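Local coordinates for cytoplasmic protein (Cryptococcus neoformans var. grubii serotype A, PDB 7LPO) that probably hydrolyses steryl beta-glucosides, releasing glucose from the sterol, as a sterylglucosidase of glycoside hydrolase family 5, at residues F400-W409 / I427-L438. Numbering follows the deposited sequence.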
ATOM      1  N   PHE A 400      12.162  -4.050  16.307  1.00 20.40           N
ATOM      2  CA  PHE A 400      12.224  -4.359  14.883  1.00 19.47           C
ATOM      3  C   PHE A 400      12.439  -3.100  14.053  1.00 18.57           C
ATOM      4  O   PHE A 400      13.272  -3.083  13.139  1.00 18.55           O
ATOM      5  CB  PHE A 400      10.947  -5.070  14.433  1.00 18.73           C
ATOM      6  CG  PHE A 400      10.814  -5.182  12.939  1.00 16.99           C
ATOM      7  CD1 PHE A 400      11.646  -6.008  12.225  1.00 18.39           C
ATOM      8  CD2 PHE A 400       9.871  -4.442  12.254  1.00 18.00           C
ATOM      9  CE1 PHE A 400      11.539  -6.115  10.852  1.00 18.39           C
ATOM     10  CE2 PHE A 400       9.762  -4.534  10.888  1.00 18.07           C
ATOM     11  CZ  PHE A 400      10.608  -5.376  10.184  1.00 18.46           C
ATOM     12  N   VAL A 401      11.705  -2.031  14.367  1.00 17.19           N
ATOM     13  CA  VAL A 401      11.722  -0.847  13.514  1.00 19.86           C
ATOM     14  C   VAL A 401      13.045  -0.107  13.639  1.00 22.09           C
ATOM     15  O   VAL A 401      13.610   0.337  12.632  1.00 22.97           O
ATOM     16  CB  VAL A 401      10.537   0.079  13.845  1.00 18.68           C
ATOM     17  CG1 VAL A 401      10.680   1.395  13.106  1.00 19.39           C
ATOM     18  CG2 VAL A 401       9.231  -0.585  13.489  1.00 18.39           C
ATOM     19  N   ASP A 402      13.562   0.043  14.862  1.00 27.22           N
ATOM     20  CA  ASP A 402      14.781   0.830  15.039  1.00 29.78           C
ATOM     21  C   ASP A 402      16.039   0.034  14.714  1.00 27.12           C
ATOM     22  O   ASP A 402      17.021   0.606  14.229  1.00 31.71           O
ATOM     23  CB  ASP A 402      14.906   1.361  16.473  1.00 35.93           C
ATOM     24  CG  ASP A 402      13.658   2.060  16.964  1.00 45.32           C
ATOM     25  OD1 ASP A 402      12.906   2.628  16.137  1.00 48.00           O
ATOM     26  OD2 ASP A 402      13.433   2.044  18.196  1.00 49.67           O
ATOM     27  N   ASP A 403      16.049  -1.264  14.995  1.00 20.69           N
ATOM     28  CA  ASP A 403      17.280  -2.036  14.900  1.00 21.41           C
ATOM     29  C   ASP A 403      17.467  -2.731  13.561  1.00 21.84           C
ATOM     30  O   ASP A 403      18.611  -3.002  13.181  1.00 23.91           O
ATOM     31  CB  ASP A 403      17.329  -3.094  16.001  1.00 25.91           C
ATOM     32  CG  ASP A 403      17.245  -2.495  17.387  1.00 31.87           C
ATOM     33  OD1 ASP A 403      17.630  -1.313  17.541  1.00 34.23           O
ATOM     34  OD2 ASP A 403      16.783  -3.203  18.313  1.00 32.87           O
ATOM     35  N   PHE A 404      16.387  -3.044  12.844  1.00 18.63           N
ATOM     36  CA  PHE A 404      16.510  -3.856  11.641  1.00 16.78           C
ATOM     37  C   PHE A 404      15.861  -3.199  10.432  1.00 16.01           C
ATOM     38  O   PHE A 404      16.469  -3.143   9.359  1.00 16.38           O
ATOM     39  CB  PHE A 404      15.907  -5.238  11.890  1.00 14.94           C
ATOM     40  CG  PHE A 404      16.621  -6.021  12.957  1.00 14.61           C
ATOM     41  CD1 PHE A 404      17.936  -6.399  12.783  1.00 17.52           C
ATOM     42  CD2 PHE A 404      15.979  -6.378  14.131  1.00 15.56           C
ATOM     43  CE1 PHE A 404      18.607  -7.120  13.754  1.00 17.38           C
ATOM     44  CE2 PHE A 404      16.656  -7.098  15.118  1.00 16.01           C
ATOM     45  CZ  PHE A 404      17.966  -7.473  14.916  1.00 15.89           C
ATOM     46  N   TRP A 405      14.639  -2.688  10.581  1.00 14.60           N
ATOM     47  CA  TRP A 405      14.015  -2.013   9.451  1.00 14.38           C
ATOM     48  C   TRP A 405      14.798  -0.761   9.063  1.00 14.34           C
ATOM     49  O   TRP A 405      15.073  -0.524   7.881  1.00 14.31           O
ATOM     50  CB  TRP A 405      12.564  -1.650   9.756  1.00 14.36           C
ATOM     51  CG  TRP A 405      11.965  -0.941   8.590  1.00 14.32           C
ATOM     52  CD1 TRP A 405      11.432  -1.505   7.464  1.00 14.30           C
ATOM     53  CD2 TRP A 405      11.891   0.467   8.399  1.00 14.28           C
ATOM     54  NE1 TRP A 405      11.013  -0.532   6.594  1.00 14.26           N
ATOM     55  CE2 TRP A 405      11.292   0.690   7.141  1.00 15.32           C
ATOM     56  CE3 TRP A 405      12.276   1.568   9.166  1.00 15.32           C
ATOM     57  CZ2 TRP A 405      11.057   1.962   6.644  1.00 17.86           C
ATOM     58  CZ3 TRP A 405      12.034   2.836   8.670  1.00 16.91           C
ATOM     59  CH2 TRP A 405      11.430   3.020   7.423  1.00 18.10           C
ATOM     60  N   ALA A 406      15.165   0.058  10.047  1.00 14.48           N
ATOM     61  CA  ALA A 406      15.828   1.321   9.740  1.00 14.39           C
ATOM     62  C   ALA A 406      17.162   1.080   9.050  1.00 16.72           C
ATOM     63  O   ALA A 406      17.538   1.819   8.131  1.00 15.87           O
ATOM     64  CB  ALA A 406      16.016   2.138  11.017  1.00 14.41           C
ATOM     65  N   LEU A 407      17.882   0.037   9.466  1.00 16.85           N
ATOM     66  CA  LEU A 407      19.160  -0.276   8.842  1.00 17.82           C
ATOM     67  C   LEU A 407      18.974  -0.649   7.376  1.00 17.26           C
ATOM     68  O   LEU A 407      19.737  -0.205   6.515  1.00 14.68           O
ATOM     69  CB  LEU A 407      19.842  -1.408   9.606  1.00 23.38           C
ATOM     70  CG  LEU A 407      21.251  -1.810   9.179  1.00 29.41           C
ATOM     71  CD1 LEU A 407      22.187  -0.627   9.088  1.00 31.75           C
ATOM     72  CD2 LEU A 407      21.779  -2.848  10.174  1.00 31.91           C
ATOM     73  N   HIS A 408      17.957  -1.458   7.070  1.00 15.95           N
ATOM     74  CA  HIS A 408      17.644  -1.732   5.670  1.00 15.37           C
ATOM     75  C   HIS A 408      17.314  -0.442   4.928  1.00 17.25           C
ATOM     76  O   HIS A 408      17.693  -0.266   3.763  1.00 15.67           O
ATOM     77  CB  HIS A 408      16.473  -2.716   5.560  1.00 17.19           C
ATOM     78  CG  HIS A 408      15.795  -2.687   4.224  1.00 14.75           C
ATOM     79  ND1 HIS A 408      16.354  -3.238   3.092  1.00 14.75           N
ATOM     80  CD2 HIS A 408      14.628  -2.124   3.830  1.00 16.68           C
ATOM     81  CE1 HIS A 408      15.554  -3.029   2.061  1.00 14.72           C
ATOM     82  NE2 HIS A 408      14.495  -2.366   2.485  1.00 14.70           N
ATOM     83  N   TRP A 409      16.611   0.476   5.595  1.00 14.25           N
ATOM     84  CA  TRP A 409      16.173   1.694   4.923  1.00 15.92           C
ATOM     85  C   TRP A 409      17.343   2.601   4.571  1.00 16.13           C
ATOM     86  O   TRP A 409      17.304   3.283   3.540  1.00 17.72           O
ATOM     87  CB  TRP A 409      15.172   2.457   5.784  1.00 14.20           C
ATOM     88  CG  TRP A 409      14.752   3.740   5.117  1.00 14.16           C
ATOM     89  CD1 TRP A 409      13.735   3.902   4.219  1.00 14.13           C
ATOM     90  CD2 TRP A 409      15.369   5.020   5.258  1.00 15.50           C
ATOM     91  NE1 TRP A 409      13.671   5.206   3.809  1.00 14.10           N
ATOM     92  CE2 TRP A 409      14.668   5.913   4.427  1.00 16.61           C
ATOM     93  CE3 TRP A 409      16.448   5.499   6.005  1.00 15.81           C
ATOM     94  CZ2 TRP A 409      15.008   7.257   4.325  1.00 16.29           C
ATOM     95  CZ3 TRP A 409      16.787   6.835   5.897  1.00 16.72           C
ATOM     96  CH2 TRP A 409      16.068   7.697   5.069  1.00 17.21           C
ATOM     97  N   ILE A 427       8.711   7.559   3.223  1.00 18.33           N
ATOM     98  CA  ILE A 427       9.111   6.686   4.318  1.00 19.50           C
ATOM     99  C   ILE A 427       7.881   5.937   4.802  1.00 16.89           C
ATOM    100  O   ILE A 427       6.978   6.527   5.404  1.00 16.09           O
ATOM    101  CB  ILE A 427       9.769   7.481   5.450  1.00 22.36           C
ATOM    102  CG1 ILE A 427      11.098   8.069   4.957  1.00 27.36           C
ATOM    103  CG2 ILE A 427       9.989   6.595   6.658  1.00 21.74           C
ATOM    104  CD1 ILE A 427      11.374   9.441   5.476  1.00 32.97           C
ATOM    105  N   GLN A 428       7.841   4.638   4.537  1.00 16.61           N
ATOM    106  CA  GLN A 428       6.720   3.783   4.908  1.00 17.40           C
ATOM    107  C   GLN A 428       7.212   2.862   6.012  1.00 18.17           C
ATOM    108  O   GLN A 428       7.771   1.797   5.745  1.00 18.49           O
ATOM    109  CB  GLN A 428       6.201   2.977   3.724  1.00 19.03           C
ATOM    110  CG  GLN A 428       4.824   2.372   3.960  1.00 19.56           C
ATOM    111  CD  GLN A 428       4.537   1.211   3.026  1.00 19.73           C
ATOM    112  OE1 GLN A 428       3.954   0.204   3.425  1.00 19.36           O
ATOM    113  NE2 GLN A 428       4.937   1.354   1.770  1.00 19.25           N
ATOM    114  N   ALA A 429       7.009   3.287   7.257  1.00 21.42           N
ATOM    115  CA  ALA A 429       7.307   2.439   8.395  1.00 23.55           C
ATOM    116  C   ALA A 429       6.456   1.175   8.331  1.00 20.81           C
ATOM    117  O   ALA A 429       5.429   1.142   7.647  1.00 18.80           O
ATOM    118  CB  ALA A 429       7.040   3.181   9.703  1.00 26.55           C
ATOM    119  N   PRO A 430       6.871   0.118   9.026  1.00 19.79           N
ATOM    120  CA  PRO A 430       6.046  -1.096   9.072  1.00 20.44           C
ATOM    121  C   PRO A 430       4.634  -0.811   9.575  1.00 20.60           C
ATOM    122  O   PRO A 430       4.400   0.074  10.398  1.00 18.36           O
ATOM    123  CB  PRO A 430       6.812  -2.008  10.035  1.00 21.31           C
ATOM    124  CG  PRO A 430       8.250  -1.551   9.910  1.00 19.99           C
ATOM    125  CD  PRO A 430       8.178  -0.063   9.681  1.00 18.44           C
ATOM    126  N   VAL A 431       3.688  -1.595   9.060  1.00 22.19           N
ATOM    127  CA  VAL A 431       2.275  -1.392   9.342  1.00 24.99           C
ATOM    128  C   VAL A 431       2.052  -1.265  10.839  1.00 26.06           C
ATOM    129  O   VAL A 431       2.596  -2.038  11.634  1.00 25.83           O
ATOM    130  CB  VAL A 431       1.461  -2.557   8.749  1.00 28.72           C
ATOM    131  CG1 VAL A 431       0.077  -2.618   9.350  1.00 31.27           C
ATOM    132  CG2 VAL A 431       1.366  -2.426   7.237  1.00 29.61           C
ATOM    133  N   LEU A 432       1.247  -0.271  11.218  1.00 29.56           N
ATOM    134  CA  LEU A 432       0.782  -0.032  12.578  1.00 31.48           C
ATOM    135  C   LEU A 432       1.896   0.341  13.544  1.00 28.85           C
ATOM    136  O   LEU A 432       1.691   0.297  14.761  1.00 27.98           O
ATOM    137  CB  LEU A 432       0.022  -1.252  13.114  1.00 33.46           C
ATOM    138  CG  LEU A 432      -1.315  -1.544  12.422  1.00 32.79           C
ATOM    139  CD1 LEU A 432      -1.914  -2.844  12.950  1.00 31.29           C
ATOM    140  CD2 LEU A 432      -2.296  -0.384  12.595  1.00 32.52           C
ATOM    141  N   ARG A 433       3.071   0.703  13.042  1.00 27.71           N
ATOM    142  CA  ARG A 433       4.175   1.148  13.877  1.00 29.40           C
ATOM    143  C   ARG A 433       4.489   2.607  13.564  1.00 28.61           C
ATOM    144  O   ARG A 433       4.263   3.088  12.448  1.00 28.16           O
ATOM    145  CB  ARG A 433       5.435   0.284  13.655  1.00 30.95           C
ATOM    146  CG  ARG A 433       5.218  -1.239  13.707  1.00 31.04           C
ATOM    147  CD  ARG A 433       4.955  -1.733  15.126  1.00 34.26           C
ATOM    148  NE  ARG A 433       5.398  -3.114  15.315  1.00 38.79           N
ATOM    149  CZ  ARG A 433       4.752  -4.026  16.045  1.00 43.93           C
ATOM    150  NH1 ARG A 433       3.615  -3.715  16.676  1.00 47.32           N
ATOM    151  NH2 ARG A 433       5.245  -5.256  16.150  1.00 44.01           N
ATOM    152  N   GLN A 434       5.011   3.310  14.549  1.00 30.12           N
ATOM    153  CA  GLN A 434       5.542   4.632  14.272  1.00 31.24           C
ATOM    154  C   GLN A 434       6.881   4.502  13.555  1.00 31.26           C
ATOM    155  O   GLN A 434       7.621   3.540  13.783  1.00 31.02           O
ATOM    156  CB  GLN A 434       5.742   5.418  15.559  1.00 31.57           C
ATOM    157  CG  GLN A 434       4.470   5.821  16.275  1.00 31.88           C
ATOM    158  CD  GLN A 434       4.772   6.678  17.499  1.00 34.56           C
ATOM    159  OE1 GLN A 434       5.660   6.357  18.295  1.00 35.46           O
ATOM    160  NE2 GLN A 434       4.048   7.777  17.644  1.00 35.69           N
ATOM    161  N   PRO A 435       7.227   5.453  12.694  1.00 28.32           N
ATOM    162  CA  PRO A 435       8.550   5.421  12.074  1.00 23.81           C
ATOM    163  C   PRO A 435       9.622   5.623  13.127  1.00 21.80           C
ATOM    164  O   PRO A 435       9.341   6.159  14.212  1.00 19.15           O
ATOM    165  CB  PRO A 435       8.511   6.589  11.074  1.00 23.61           C
ATOM    166  CG  PRO A 435       7.524   7.532  11.648  1.00 24.91           C
ATOM    167  CD  PRO A 435       6.474   6.670  12.331  1.00 26.39           C
ATOM    168  N   PRO A 436      10.852   5.191  12.861  1.00 23.07           N
ATOM    169  CA  PRO A 436      11.962   5.528  13.753  1.00 24.79           C
ATOM    170  C   PRO A 436      12.427   6.949  13.479  1.00 27.53           C
ATOM    171  O   PRO A 436      12.048   7.577  12.491  1.00 26.54           O
ATOM    172  CB  PRO A 436      13.038   4.510  13.375  1.00 23.16           C
ATOM    173  CG  PRO A 436      12.823   4.324  11.882  1.00 22.13           C
ATOM    174  CD  PRO A 436      11.339   4.586  11.606  1.00 23.72           C
ATOM    175  N   LYS A 437      13.260   7.458  14.377  1.00 32.85           N
ATOM    176  CA  LYS A 437      13.998   8.671  14.066  1.00 36.29           C
ATOM    177  C   LYS A 437      15.066   8.324  13.037  1.00 34.90           C
ATOM    178  O   LYS A 437      15.864   7.406  13.243  1.00 34.24           O
ATOM    179  CB  LYS A 437      14.610   9.268  15.327  1.00 41.99           C
ATOM    180  CG  LYS A 437      13.561   9.968  16.193  1.00 48.90           C
ATOM    181  CD  LYS A 437      12.864   8.972  17.116  1.00 53.61           C
ATOM    182  CE  LYS A 437      13.832   8.583  18.194  1.00 56.70           C
ATOM    183  NZ  LYS A 437      13.610   7.288  18.897  1.00 57.34           N
ATOM    184  N   LEU A 438      15.049   9.019  11.923  1.00 30.60           N
ATOM    185  CA  LEU A 438      15.980   8.781  10.838  1.00 27.94           C
ATOM    186  C   LEU A 438      16.905   9.980  10.683  1.00 28.27           C
ATOM    187  O   LEU A 438      16.469  11.123  10.857  1.00 27.24           O
ATOM    188  CB  LEU A 438      15.238   8.527   9.522  1.00 25.20           C
ATOM    189  CG  LEU A 438      14.419   7.233   9.465  1.00 22.52           C
ATOM    190  CD1 LEU A 438      13.572   7.208   8.193  1.00 23.68           C
ATOM    191  CD2 LEU A 438      15.293   5.997   9.545  1.00 19.87           C
TER
HETATM  192  O   HOH W   1      14.009   5.784  16.410  1.00 35.40           O
HETATM  193  O   HOH W   2       9.319   0.132   4.151  1.00 14.20           O
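Trp405 and Pro430 show how a helix can hold an irregular loop largely through rings and methyl groups. Pro430 lies over one face of the indole, with Pro430 CD 3.9 Å from the centroid of the Trp405 five-membered ring and 7° off the normal, a CH-pi contact. A second one lies further along the helix, where Leu438 CD1 sits 3.8 Å from the centroid of the Trp409 six-membered ring. Both tryptophans carry CG anti to the backbone N (chi1 179° and 178°), which sends the indoles out from the helix to the loop.

Aliphatic packing fills in around these rings. Pro430 CG meets the edge of the Phe400 ring at CE2, 3.5 Å away, while Val401 divides its branches between two prolines: CG2 touches Pro430 and CG1 lies 3.6 Å from Pro436 CD. Pro436 also abuts Trp405 CZ3, and Ile427 CG2 reaches the indole edge at CH2. A type II turn from Pro430 to Arg433, closed by Arg433 N to Pro430 O, reverses the chain between the two prolines; the side chain of Arg433, the last residue of the turn, forms a salt bridge with Glu274 through NH2.

Polar links pass through water. One molecule accepts from Trp405 NE1 at 3.0 Å and donates to Gln428 O at 2.8 Å, satisfying the buried indole N-H. Another accepts from both Lys437 N and Lys437 NZ and donates only weakly to Asp402 OD1.

Strand 424-427 runs parallel to strands 263-267 and 447-449, and its last residue, Ile427, leads into this loop. The arrangement is that of a TIM barrel, the fold of glycoside hydrolase family 5: an outer helix, 400-419, precedes a barrel strand, and its N-terminal turns pack against the loop that leaves that strand's C-terminal end.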